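Local coordinates for uncharacterized protein (Bacteroides uniformis, PDB 4JPQ), which is of unknown function but, as a member of carbohydrate-binding family 9, probably binds carbohydrate, at residues Leu64-Glu70 / Glu152-Val158; Gly82-Glu86 / Phe105-Cys109; Leu114-Gly118 / Phe166-Ser170; Ser197-Ile201 / Phe213-Leu217. The contacts are given in a common frame with arbitrary orientation. Numbering follows the deposited sequence.

Contact 1 (Leu64-Glu70 / Glu152-Val158)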
loop_
_atom_site.group_PDB
_atom_site.type_symbol
_atom_site.label_atom_id
_atom_site.label_comp_id
_atom_site.label_asym_id
_atom_site.label_seq_id
_atom_site.Cartn_x
_atom_site.Cartn_y
_atom_site.Cartn_z
ATOM N N LEU A 64 1.544 7.051 -3.771
ATOM C CA LEU A 64 0.389 6.589 -2.977
ATOM C C LEU A 64 0.189 7.452 -1.754
ATOM O O LEU A 64 1.166 7.787 -1.091
ATOM C CB LEU A 64 0.614 5.189 -2.429
ATOM C CG LEU A 64 0.578 3.994 -3.330
ATOM C CD1 LEU A 64 0.951 2.767 -2.518
ATOM C CD2 LEU A 64 -0.805 3.842 -3.931
ATOM N N HIS A 65 -1.078 7.736 -1.439
ATOM C CA HIS A 65 -1.465 8.528 -0.294
ATOM C C HIS A 65 -2.698 7.878 0.319
ATOM O O HIS A 65 -3.718 7.784 -0.345
ATOM C CB HIS A 65 -1.738 9.978 -0.724
ATOM C CG HIS A 65 -2.116 10.888 0.404
ATOM N ND1 HIS A 65 -3.134 11.812 0.313
ATOM C CD2 HIS A 65 -1.645 10.978 1.665
ATOM C CE1 HIS A 65 -3.256 12.449 1.461
ATOM N NE2 HIS A 65 -2.361 11.966 2.297
ATOM N N TYR A 66 -2.563 7.396 1.553
ATOM C CA TYR A 66 -3.631 6.780 2.324
ATOM C C TYR A 66 -4.059 7.715 3.435
ATOM O O TYR A 66 -3.204 8.363 4.051
ATOM C CB TYR A 66 -3.120 5.518 3.026
ATOM C CG TYR A 66 -2.764 4.360 2.144
ATOM C CD1 TYR A 66 -1.471 4.223 1.631
ATOM C CD2 TYR A 66 -3.704 3.355 1.858
ATOM C CE1 TYR A 66 -1.125 3.135 0.832
ATOM C CE2 TYR A 66 -3.366 2.263 1.062
ATOM C CZ TYR A 66 -2.078 2.157 0.557
ATOM O OH TYR A 66 -1.726 1.097 -0.233
ATOM N N LYS A 67 -5.362 7.740 3.724
ATOM C CA LYS A 67 -5.941 8.471 4.871
ATOM C C LYS A 67 -6.720 7.442 5.693
ATOM O O LYS A 67 -7.501 6.680 5.135
ATOM C CB LYS A 67 -6.870 9.582 4.415
ATOM C CG LYS A 67 -6.176 10.795 3.811
ATOM C CD LYS A 67 -7.149 11.747 3.110
ATOM C CE LYS A 67 -8.209 12.354 4.023
ATOM N NZ LYS A 67 -9.005 13.369 3.278
ATOM N N VAL A 68 -6.524 7.441 7.009
ATOM C CA VAL A 68 -7.172 6.493 7.930
ATOM C C VAL A 68 -7.768 7.177 9.169
ATOM O O VAL A 68 -7.209 8.155 9.653
ATOM C CB VAL A 68 -6.116 5.480 8.432
ATOM C CG1 VAL A 68 -6.701 4.506 9.445
ATOM C CG2 VAL A 68 -5.490 4.723 7.265
ATOM N N LYS A 69 -8.907 6.660 9.644
ATOM C CA LYS A 69 -9.516 7.045 10.928
ATOM C C LYS A 69 -9.962 5.734 11.596
ATOM O O LYS A 69 -10.853 5.065 11.076
ATOM C CB LYS A 69 -10.685 8.029 10.782
ATOM C CG LYS A 69 -11.087 8.685 12.119
ATOM C CD LYS A 69 -12.212 9.716 12.027
ATOM C CE LYS A 69 -13.563 9.060 11.772
ATOM N NZ LYS A 69 -14.686 10.022 11.950
ATOM N N GLU A 70 -9.321 5.366 12.717
ATOM C CA GLU A 70 -9.610 4.109 13.461
ATOM C C GLU A 70 -9.538 4.252 14.974
ATOM O O GLU A 70 -9.004 5.236 15.485
ATOM C CB GLU A 70 -8.699 2.961 12.995
ATOM C CG GLU A 70 -7.207 3.241 13.091
ATOM C CD GLU A 70 -6.344 2.093 12.577
ATOM O OE1 GLU A 70 -6.674 0.904 12.811
ATOM O OE2 GLU A 70 -5.296 2.384 11.958
ATOM N N GLU A 152 -9.691 7.158 19.297
ATOM C CA GLU A 152 -9.884 7.466 17.889
ATOM C C GLU A 152 -8.721 8.333 17.427
ATOM O O GLU A 152 -8.367 9.300 18.097
ATOM C CB GLU A 152 -11.212 8.159 17.594
ATOM C CG GLU A 152 -11.577 7.990 16.127
ATOM C CD GLU A 152 -12.874 8.667 15.725
ATOM O OE1 GLU A 152 -12.938 9.910 15.808
ATOM O OE2 GLU A 152 -13.807 7.968 15.267
ATOM N N CYS A 153 -8.128 7.953 16.299
ATOM C CA CYS A 153 -6.958 8.632 15.746
ATOM C C CYS A 153 -7.001 8.714 14.218
ATOM O O CYS A 153 -7.168 7.680 13.554
ATOM C CB CYS A 153 -5.707 7.867 16.170
ATOM S SG CYS A 153 -4.204 8.371 15.302
ATOM N N SER A 154 -6.841 9.929 13.684
ATOM C CA SER A 154 -6.772 10.160 12.237
ATOM C C SER A 154 -5.301 10.251 11.812
ATOM O O SER A 154 -4.553 11.038 12.370
ATOM C CB SER A 154 -7.508 11.434 11.831
ATOM O OG SER A 154 -8.898 11.295 12.017
ATOM N N TRP A 155 -4.882 9.416 10.864
ATOM C CA TRP A 155 -3.513 9.467 10.342
ATOM C C TRP A 155 -3.477 9.310 8.845
ATOM O O TRP A 155 -4.453 8.879 8.249
ATOM C CB TRP A 155 -2.594 8.446 11.014
ATOM C CG TRP A 155 -3.011 7.014 10.917
ATOM C CD1 TRP A 155 -3.953 6.386 11.676
ATOM C CD2 TRP A 155 -2.434 6.005 10.077
ATOM N NE1 TRP A 155 -4.025 5.055 11.334
ATOM C CE2 TRP A 155 -3.109 4.800 10.349
ATOM C CE3 TRP A 155 -1.417 6.005 9.112
ATOM C CZ2 TRP A 155 -2.803 3.611 9.695
ATOM C CZ3 TRP A 155 -1.117 4.808 8.451
ATOM C CH2 TRP A 155 -1.810 3.636 8.745
ATOM N N GLU A 156 -2.348 9.719 8.265
ATOM C CA GLU A 156 -2.106 9.660 6.835
ATOM C C GLU A 156 -0.708 9.117 6.582
ATOM O O GLU A 156 0.188 9.268 7.416
ATOM C CB GLU A 156 -2.238 11.041 6.194
ATOM C CG GLU A 156 -3.543 11.752 6.534
ATOM C CD GLU A 156 -3.776 13.046 5.758
ATOM O OE1 GLU A 156 -2.999 13.353 4.830
ATOM O OE2 GLU A 156 -4.763 13.751 6.075
ATOM N N LEU A 157 -0.537 8.496 5.420
ATOM C CA LEU A 157 0.718 7.869 5.033
ATOM C C LEU A 157 0.925 7.923 3.532
ATOM O O LEU A 157 -0.033 7.764 2.783
ATOM C CB LEU A 157 0.745 6.418 5.521
ATOM C CG LEU A 157 2.008 5.586 5.227
ATOM C CD1 LEU A 157 2.333 4.668 6.391
ATOM C CD2 LEU A 157 1.946 4.802 3.917
ATOM N N VAL A 158 2.196 8.086 3.131
ATOM C CA VAL A 158 2.603 8.213 1.751
ATOM C C VAL A 158 3.758 7.295 1.434
ATOM O O VAL A 158 4.652 7.123 2.256
ATOM C CB VAL A 158 3.045 9.661 1.460
ATOM C CG1 VAL A 158 3.800 9.804 0.135
ATOM C CG2 VAL A 158 1.835 10.569 1.475
#

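Contact 2 (Gly82-Glu86 / Phe105-Cys109). With SO4 (sulfate ion), chain D.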
loop_
_atom_site.group_PDB
_atom_site.type_symbol
_atom_site.label_atom_id
_atom_site.label_comp_id
_atom_site.label_asym_id
_atom_site.label_seq_id
_atom_site.Cartn_x
_atom_site.Cartn_y
_atom_site.Cartn_z
ATOM N N GLY A 82 9.968 -5.794 9.181
ATOM C CA GLY A 82 9.499 -6.300 10.445
ATOM C C GLY A 82 8.081 -6.824 10.285
ATOM O O GLY A 82 7.543 -6.897 9.180
ATOM N N ARG A 83 7.447 -7.090 11.422
ATOM C CA ARG A 83 6.116 -7.701 11.521
ATOM C C ARG A 83 5.055 -6.596 11.505
ATOM O O ARG A 83 4.250 -6.462 12.421
ATOM C CB ARG A 83 6.094 -8.606 12.785
ATOM C CG ARG A 83 7.226 -9.660 12.774
ATOM C CD ARG A 83 7.422 -10.421 14.079
ATOM N NE ARG A 83 6.182 -11.053 14.498
ATOM C CZ ARG A 83 5.652 -12.160 13.973
ATOM N NH1 ARG A 83 6.225 -12.796 12.960
ATOM N NH2 ARG A 83 4.507 -12.633 14.465
ATOM N N VAL A 84 5.067 -5.825 10.419
ATOM C CA VAL A 84 4.247 -4.608 10.272
ATOM C C VAL A 84 2.737 -4.838 10.197
ATOM O O VAL A 84 1.964 -3.993 10.633
ATOM C CB VAL A 84 4.706 -3.720 9.077
ATOM C CG1 VAL A 84 6.142 -3.258 9.267
ATOM C CG2 VAL A 84 4.552 -4.418 7.725
ATOM N N TRP A 85 2.332 -5.950 9.594
ATOM C CA TRP A 85 0.912 -6.350 9.493
ATOM C C TRP A 85 0.215 -6.448 10.871
ATOM O O TRP A 85 -1.024 -6.392 10.946
ATOM C CB TRP A 85 0.756 -7.669 8.704
ATOM C CG TRP A 85 1.444 -8.813 9.362
ATOM C CD1 TRP A 85 0.931 -9.621 10.315
ATOM C CD2 TRP A 85 2.794 -9.230 9.163
ATOM N NE1 TRP A 85 1.875 -10.526 10.741
ATOM C CE2 TRP A 85 3.029 -10.318 10.038
ATOM C CE3 TRP A 85 3.841 -8.787 8.336
ATOM C CZ2 TRP A 85 4.265 -10.984 10.102
ATOM C CZ3 TRP A 85 5.071 -9.447 8.392
ATOM C CH2 TRP A 85 5.273 -10.538 9.271
ATOM N N GLU A 86 1.007 -6.636 11.932
ATOM C CA GLU A 86 0.487 -6.678 13.316
ATOM C C GLU A 86 0.159 -5.306 13.870
ATOM O O GLU A 86 -0.733 -5.175 14.719
ATOM C CB GLU A 86 1.487 -7.346 14.240
ATOM C CG GLU A 86 1.793 -8.782 13.861
ATOM C CD GLU A 86 2.776 -9.428 14.786
ATOM O OE1 GLU A 86 3.528 -8.713 15.491
ATOM O OE2 GLU A 86 2.790 -10.664 14.797
ATOM N N PHE A 105 3.886 -4.230 -0.685
ATOM C CA PHE A 105 4.467 -3.120 0.047
ATOM C C PHE A 105 3.557 -2.914 1.242
ATOM O O PHE A 105 2.437 -2.443 1.072
ATOM C CB PHE A 105 4.496 -1.856 -0.819
ATOM C CG PHE A 105 5.354 -1.978 -2.037
ATOM C CD1 PHE A 105 4.852 -2.555 -3.195
ATOM C CD2 PHE A 105 6.653 -1.487 -2.043
ATOM C CE1 PHE A 105 5.636 -2.654 -4.329
ATOM C CE2 PHE A 105 7.444 -1.589 -3.179
ATOM C CZ PHE A 105 6.938 -2.170 -4.320
ATOM N N GLU A 106 4.024 -3.298 2.429
ATOM C CA GLU A 106 3.250 -3.169 3.662
ATOM C C GLU A 106 3.991 -2.168 4.528
ATOM O O GLU A 106 5.188 -2.325 4.762
ATOM C CB GLU A 106 3.125 -4.532 4.343
ATOM C CG GLU A 106 2.537 -5.611 3.432
ATOM C CD GLU A 106 2.304 -6.957 4.101
ATOM O OE1 GLU A 106 2.277 -7.038 5.337
ATOM O OE2 GLU A 106 2.127 -7.956 3.373
ATOM N N CYS A 107 3.284 -1.141 4.997
ATOM C CA CYS A 107 3.897 -0.060 5.779
ATOM C C CYS A 107 3.066 0.269 7.018
ATOM O O CYS A 107 1.853 0.516 6.896
ATOM C CB CYS A 107 4.016 1.158 4.875
ATOM S SG CYS A 107 5.217 2.367 5.435
ATOM N N ASN A 108 3.671 0.212 8.211
ATOM C CA ASN A 108 2.916 0.555 9.437
ATOM C C ASN A 108 2.811 2.059 9.570
ATOM O O ASN A 108 3.548 2.801 8.896
ATOM C CB ASN A 108 3.433 -0.124 10.728
ATOM C CG ASN A 108 4.789 0.385 11.221
ATOM O OD1 ASN A 108 5.335 1.378 10.752
ATOM N ND2 ASN A 108 5.326 -0.308 12.225
ATOM N N CYS A 109 1.925 2.498 10.463
ATOM C CA CYS A 109 1.668 3.934 10.693
ATOM C C CYS A 109 2.872 4.785 11.129
ATOM O O CYS A 109 2.822 6.004 11.001
ATOM C CB CYS A 109 0.513 4.123 11.676
ATOM S SG CYS A 109 0.838 3.486 13.328
HETATM S S SO4 D . 10.099 -6.370 14.343
HETATM O O1 SO4 D . 10.635 -7.754 14.303
HETATM O O2 SO4 D . 10.092 -5.844 15.738
HETATM O O3 SO4 D . 10.909 -5.465 13.463
HETATM O O4 SO4 D . 8.692 -6.449 13.888
#

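Contact 3 (Leu114-Gly118 / Phe166-Ser170)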
loop_
_atom_site.group_PDB
_atom_site.type_symbol
_atom_site.label_atom_id
_atom_site.label_comp_id
_atom_site.label_asym_id
_atom_site.label_seq_id
_atom_site.Cartn_x
_atom_site.Cartn_y
_atom_site.Cartn_z
ATOM N N LEU A 114 7.799 -3.081 4.817
ATOM C CA LEU A 114 8.103 -4.454 4.417
ATOM C C LEU A 114 7.809 -4.561 2.921
ATOM O O LEU A 114 6.752 -4.078 2.457
ATOM C CB LEU A 114 7.207 -5.445 5.152
ATOM C CG LEU A 114 7.145 -6.900 4.651
ATOM C CD1 LEU A 114 8.427 -7.631 4.974
ATOM C CD2 LEU A 114 5.962 -7.634 5.250
ATOM N N ILE A 115 8.735 -5.183 2.187
ATOM C CA ILE A 115 8.553 -5.473 0.766
ATOM C C ILE A 115 8.991 -6.905 0.502
ATOM O O ILE A 115 10.066 -7.298 0.942
ATOM C CB ILE A 115 9.394 -4.596 -0.193
ATOM C CG1 ILE A 115 9.281 -3.110 0.116
ATOM C CG2 ILE A 115 8.952 -4.832 -1.645
ATOM C CD1 ILE A 115 10.228 -2.247 -0.708
ATOM N N GLN A 116 8.159 -7.670 -0.196
ATOM C CA GLN A 116 8.572 -8.974 -0.707
ATOM C C GLN A 116 8.248 -9.004 -2.193
ATOM O O GLN A 116 7.475 -8.164 -2.694
ATOM C CB GLN A 116 7.878 -10.130 -0.028
ATOM C CG GLN A 116 8.082 -10.297 1.459
ATOM C CD GLN A 116 6.936 -11.099 2.054
ATOM O OE1 GLN A 116 5.872 -10.554 2.396
ATOM N NE2 GLN A 116 7.125 -12.397 2.137
ATOM N N GLY A 117 8.858 -9.959 -2.887
ATOM C CA GLY A 117 8.671 -10.152 -4.331
ATOM C C GLY A 117 8.692 -11.623 -4.705
ATOM O O GLY A 117 9.391 -12.412 -4.070
ATOM N N GLY A 118 7.911 -11.995 -5.717
ATOM C CA GLY A 118 7.866 -13.390 -6.209
ATOM C C GLY A 118 6.474 -13.891 -6.506
ATOM O O GLY A 118 5.488 -13.164 -6.329
ATOM N N PHE A 166 10.864 -2.413 -8.140
ATOM C CA PHE A 166 10.378 -3.720 -8.591
ATOM C C PHE A 166 11.649 -4.551 -8.849
ATOM O O PHE A 166 12.020 -4.849 -9.990
ATOM C CB PHE A 166 9.509 -3.577 -9.835
ATOM C CG PHE A 166 8.225 -2.826 -9.602
ATOM C CD1 PHE A 166 7.337 -3.236 -8.616
ATOM C CD2 PHE A 166 7.863 -1.760 -10.413
ATOM C CE1 PHE A 166 6.140 -2.560 -8.407
ATOM C CE2 PHE A 166 6.658 -1.098 -10.232
ATOM C CZ PHE A 166 5.796 -1.491 -9.219
ATOM N N PHE A 167 12.263 -4.965 -7.742
ATOM C CA PHE A 167 13.609 -5.564 -7.715
ATOM C C PHE A 167 13.854 -6.867 -8.462
ATOM O O PHE A 167 15.016 -7.217 -8.690
ATOM C CB PHE A 167 14.168 -5.626 -6.273
ATOM C CG PHE A 167 13.471 -6.597 -5.349
ATOM C CD1 PHE A 167 12.338 -6.227 -4.637
ATOM C CD2 PHE A 167 14.000 -7.866 -5.137
ATOM C CE1 PHE A 167 11.712 -7.118 -3.773
ATOM C CE2 PHE A 167 13.387 -8.765 -4.267
ATOM C CZ PHE A 167 12.236 -8.391 -3.586
ATOM N N GLN A 168 12.778 -7.569 -8.818
ATOM C CA GLN A 168 12.846 -8.783 -9.636
ATOM C C GLN A 168 12.496 -8.526 -11.121
ATOM O O GLN A 168 12.322 -9.485 -11.874
ATOM C CB GLN A 168 11.918 -9.857 -9.068
ATOM C CG GLN A 168 12.239 -10.305 -7.647
ATOM C CD GLN A 168 11.228 -11.308 -7.104
ATOM O OE1 GLN A 168 10.051 -11.297 -7.480
ATOM N NE2 GLN A 168 11.681 -12.180 -6.216
ATOM N N HIS A 169 12.417 -7.254 -11.544
ATOM C CA HIS A 169 12.096 -6.866 -12.941
ATOM C C HIS A 169 12.949 -5.704 -13.439
ATOM O O HIS A 169 13.612 -5.032 -12.648
ATOM C CB HIS A 169 10.613 -6.453 -13.048
ATOM C CG HIS A 169 9.644 -7.564 -12.787
ATOM N ND1 HIS A 169 9.256 -7.932 -11.519
ATOM C CD2 HIS A 169 8.985 -8.390 -13.631
ATOM C CE1 HIS A 169 8.409 -8.942 -11.591
ATOM N NE2 HIS A 169 8.227 -9.237 -12.863
ATOM N N SER A 170 12.916 -5.488 -14.756
ATOM C CA SER A 170 13.596 -4.370 -15.413
ATOM C C SER A 170 12.511 -3.468 -15.984
ATOM O O SER A 170 12.383 -3.322 -17.194
ATOM C CB SER A 170 14.538 -4.874 -16.504
ATOM O OG SER A 170 15.598 -5.604 -15.929
#

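Contact 4 (Ser197-Ile201 / Phe213-Leu217)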
loop_
_atom_site.group_PDB
_atom_site.type_symbol
_atom_site.label_atom_id
_atom_site.label_comp_id
_atom_site.label_asym_id
_atom_site.label_seq_id
_atom_site.Cartn_x
_atom_site.Cartn_y
_atom_site.Cartn_z
ATOM N N SER A 197 -10.188 -4.350 2.007
ATOM C CA SER A 197 -9.587 -4.324 0.662
ATOM C C SER A 197 -10.309 -3.332 -0.248
ATOM O O SER A 197 -11.443 -2.906 0.044
ATOM C CB SER A 197 -9.613 -5.704 0.004
ATOM O OG SER A 197 -10.929 -6.040 -0.438
ATOM N N TRP A 198 -9.634 -2.985 -1.348
ATOM C CA TRP A 198 -10.180 -2.084 -2.355
ATOM C C TRP A 198 -11.062 -2.892 -3.304
ATOM O O TRP A 198 -12.272 -2.625 -3.403
ATOM C CB TRP A 198 -9.059 -1.334 -3.096
ATOM C CG TRP A 198 -9.525 -0.646 -4.323
ATOM C CD1 TRP A 198 -10.433 0.375 -4.407
ATOM C CD2 TRP A 198 -9.119 -0.936 -5.652
ATOM N NE1 TRP A 198 -10.612 0.739 -5.717
ATOM C CE2 TRP A 198 -9.812 -0.049 -6.502
ATOM C CE3 TRP A 198 -8.226 -1.857 -6.214
ATOM C CZ2 TRP A 198 -9.642 -0.056 -7.888
ATOM C CZ3 TRP A 198 -8.053 -1.863 -7.595
ATOM C CH2 TRP A 198 -8.760 -0.962 -8.416
ATOM N N SER A 199 -10.449 -3.846 -4.009
ATOM C CA SER A 199 -11.179 -4.724 -4.920
ATOM C C SER A 199 -11.540 -5.953 -4.088
ATOM O O SER A 199 -10.720 -6.345 -3.223
ATOM C CB SER A 199 -10.359 -5.106 -6.145
ATOM O OG SER A 199 -11.122 -5.924 -7.007
ATOM N N PRO A 200 -12.736 -6.569 -4.338
ATOM C CA PRO A 200 -13.152 -7.686 -3.473
ATOM C C PRO A 200 -12.390 -8.999 -3.650
ATOM O O PRO A 200 -11.833 -9.257 -4.717
ATOM C CB PRO A 200 -14.644 -7.869 -3.808
ATOM C CG PRO A 200 -15.056 -6.592 -4.452
ATOM C CD PRO A 200 -13.842 -6.167 -5.222
ATOM N N ILE A 201 -12.404 -9.804 -2.583
ATOM C CA ILE A 201 -11.733 -11.115 -2.496
ATOM C C ILE A 201 -12.780 -12.133 -2.054
ATOM O O ILE A 201 -13.506 -11.879 -1.086
ATOM C CB ILE A 201 -10.566 -11.094 -1.478
ATOM C CG1 ILE A 201 -9.455 -10.150 -1.956
ATOM C CG2 ILE A 201 -10.007 -12.501 -1.257
ATOM C CD1 ILE A 201 -8.435 -9.799 -0.895
ATOM N N PHE A 213 -7.590 -12.083 -7.451
ATOM C CA PHE A 213 -8.538 -11.049 -6.999
ATOM C C PHE A 213 -8.072 -9.602 -7.108
ATOM O O PHE A 213 -8.826 -8.689 -6.729
ATOM C CB PHE A 213 -9.059 -11.399 -5.598
ATOM C CG PHE A 213 -9.926 -12.622 -5.604
ATOM C CD1 PHE A 213 -11.261 -12.528 -6.016
ATOM C CD2 PHE A 213 -9.406 -13.883 -5.271
ATOM C CE1 PHE A 213 -12.067 -13.655 -6.059
ATOM C CE2 PHE A 213 -10.210 -15.014 -5.309
ATOM C CZ PHE A 213 -11.544 -14.899 -5.707
ATOM N N PHE A 214 -6.869 -9.381 -7.660
ATOM C CA PHE A 214 -6.381 -8.021 -7.890
ATOM C C PHE A 214 -7.247 -7.293 -8.908
ATOM O O PHE A 214 -7.793 -7.907 -9.824
ATOM C CB PHE A 214 -4.965 -7.956 -8.496
ATOM C CG PHE A 214 -3.821 -8.388 -7.602
ATOM C CD1 PHE A 214 -3.897 -8.430 -6.209
ATOM C CD2 PHE A 214 -2.578 -8.634 -8.205
ATOM C CE1 PHE A 214 -2.783 -8.811 -5.459
ATOM C CE2 PHE A 214 -1.462 -8.996 -7.457
ATOM C CZ PHE A 214 -1.563 -9.086 -6.079
ATOM N N GLY A 215 -7.320 -5.972 -8.746
ATOM C CA GLY A 215 -8.023 -5.075 -9.656
ATOM C C GLY A 215 -7.038 -4.646 -10.717
ATOM O O GLY A 215 -5.880 -5.086 -10.703
ATOM N N THR A 216 -7.507 -3.781 -11.616
ATOM C CA THR A 216 -6.721 -3.283 -12.743
ATOM C C THR A 216 -6.309 -1.829 -12.512
ATOM O O THR A 216 -7.102 -1.017 -12.028
ATOM C CB THR A 216 -7.515 -3.418 -14.053
ATOM O OG1 THR A 216 -7.885 -4.793 -14.223
ATOM C CG2 THR A 216 -6.687 -2.957 -15.265
ATOM N N LEU A 217 -5.062 -1.522 -12.867
ATOM C CA LEU A 217 -4.473 -0.195 -12.702
ATOM C C LEU A 217 -3.975 0.292 -14.053
ATOM O O LEU A 217 -2.961 -0.202 -14.551
ATOM C CB LEU A 217 -3.325 -0.263 -11.697
ATOM C CG LEU A 217 -3.676 -0.812 -10.309
ATOM C CD1 LEU A 217 -2.415 -0.886 -9.460
ATOM C CD2 LEU A 217 -4.734 0.017 -9.600
#

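Contact 1 (Leu64-Glu70 / Glu152-Val158)
Strands 64-70 and 152-158 run antiparallel, their axes 4.7 Å apart at closest, in six consecutive pairs. E152 starts the strand, its carboxylate in a long salt bridge to K69 (NZ to OE2 4.0 Å). C153 then pairs with E70 through two backbone hydrogen bonds: C153 N to E70 O is 3.0 Å and E70 N to C153 O 3.3 Å. S154 lies opposite K69. W155, paired with V68 (V68 N to W155 O 2.8 Å), adopts the p rotamer, which brings its indole back over the neighbouring strand. V68 CB sits 3.7 Å from the centroid of the five-membered ring, a CH-pi contact over the face, and W155 NE1 donates to E70 OE2 at 3.0 Å. On the other face of the sheet, E156 takes a hydrogen bond from H65 (NE2 to OE1 3.0 Å). L157 closes the last hydrogen-bonded pair, with Y66, and joins it in the apolar layer that packs against strand 89-95 across the beta sandwich. The H65, K67, K69, S154 and E156 side is thus polar and charged, V158 excepted, whereas the Y66, V68, W155 and L157 side is largely apolar, its buried E70 satisfied by W155 NE1 and charge-paired with K185.

Contact 2 (Gly82-Glu86 / Phe105-Cys109)
V84, in the m rotamer, points toward strand 105-108 and has the largest area covered here. Its CG2 lies 3.7 Å from E106 CB, and its CB stands 4.2 Å from the CB of N108, so the valine sits over the strand between two side chains that project from the same face. C107, between them, turns away. W85 CB lies 3.7 Å from E106 OE1, and the p rotamer carries the indole onto L114; the E106 carboxylate is hydrogen-bonded through OE2 to N104. N108, also p, directs its amide to R112 and D87. No hydrogen bond links the two segments, and the contact is essentially van der Waals packing of a short 3-10 turn, residues 84-86, on the outward face of a sheet in the beta-sandwich fold expected of this family. An inverse gamma turn centred on R83 leads into that turn. The R83 side chain folds back to E86 in a salt bridge (NH2 to OE2 2.6 Å), while R83 N donates to sulfate O4 at 2.8 Å.

Contact 3 (Leu114-Gly118 / Phe166-Ser170)
The ring of F167 lies beside the backbone of strand 114-118, spanning I115 to G117. Its CE1 is 4.2 Å from I115 CG2, which approaches the ring edge, and its CZ is 3.8 Å from G117 N. The p rotamer of F167 swings the ring toward the strand although its CA-to-CB bond points sideways. The absence of a side chain at G117 makes room: a CB there would stand 3.1 Å from F167 CZ and 3.0 Å from Q168 OE1, both tight. The phenylalanine also touches V131, so it meets both helix 129-134 and the strand. F167 and Q168 are presented by a type I beta turn from F166 to H169, closed by H169 N to F166 O at 2.9 Å; it belongs to the loop joining strands 152-162 and 178-186 of the beta sandwich. Q168 extends toward the strand and makes a weak hydrogen bond from NE2 to G117 O (3.1 Å). Its OE1 comes within 2.9 Å of G118 N, but the angle is too poor for a hydrogen bond. G118 has a phi of 137°, which by itself calls for glycine, since a CB would press on the carbonyl O of G117. Y103 OH is hydrogen-bonded to Q168 N and H169 ND1.

Contact 4 (Ser197-Ile201 / Phe213-Leu217)
F213, W198 and I201 account for most of the surface buried here. F213 points its CA-to-CB bond toward residues 197-201, and the face of its ring lies under the I201 backbone: I201 CA is 4.2 Å from the ring centroid in an off-centre CH-pi contact. I201 CG1 meets F213 CB at 3.9 Å, and P200 O lies 3.6 Å from F213 CD1. At the other end W198, with chi1 t, carries its six-membered ring across strand 215-217, its CZ3 3.8 Å from G215 CA and its CH2 4.3 Å from L217 CD2. G215 has to be small, since a CB would clash with W198 CZ3. The end-to-end directions of 198-201 and 213-217 are 151° apart, where the loop leaving strand 195-197 lies along the start of sandwich strand 215-219; W198 also meets F53 and F183 edge-to-face. No hydrogen bond crosses between the segments. S197 OG bonds to S199 O (2.8 Å) within the loop, and S199 OG is hydrogen-bonded to the backbone nitrogen of K5.

All four contacts reach one continuous, curled sheet that folds over into the two layers of the sandwich. Contacts 1 and 2, whose centres lie about 14 Å apart, meet in the interior: L157 CD1 is 3.4 Å from N108 O and W155 CZ3 is 3.7 Å from C109 CB. Contacts 2 and 3 lie on neighbouring strands 102-108 and 113-118, linked by a probable hydrogen bond from L114 N to E106 O of 2.7 Å. Contact 4 touches none of the others; its centre is about 20 Å from those of contacts 1 and 2. Contacts 1 and 3, with centres about 25 Å apart, flank the chain centre. The E106 side chain is about 5 Å from a bound CXS buffer molecule, which may mark a pocket beside contact 2.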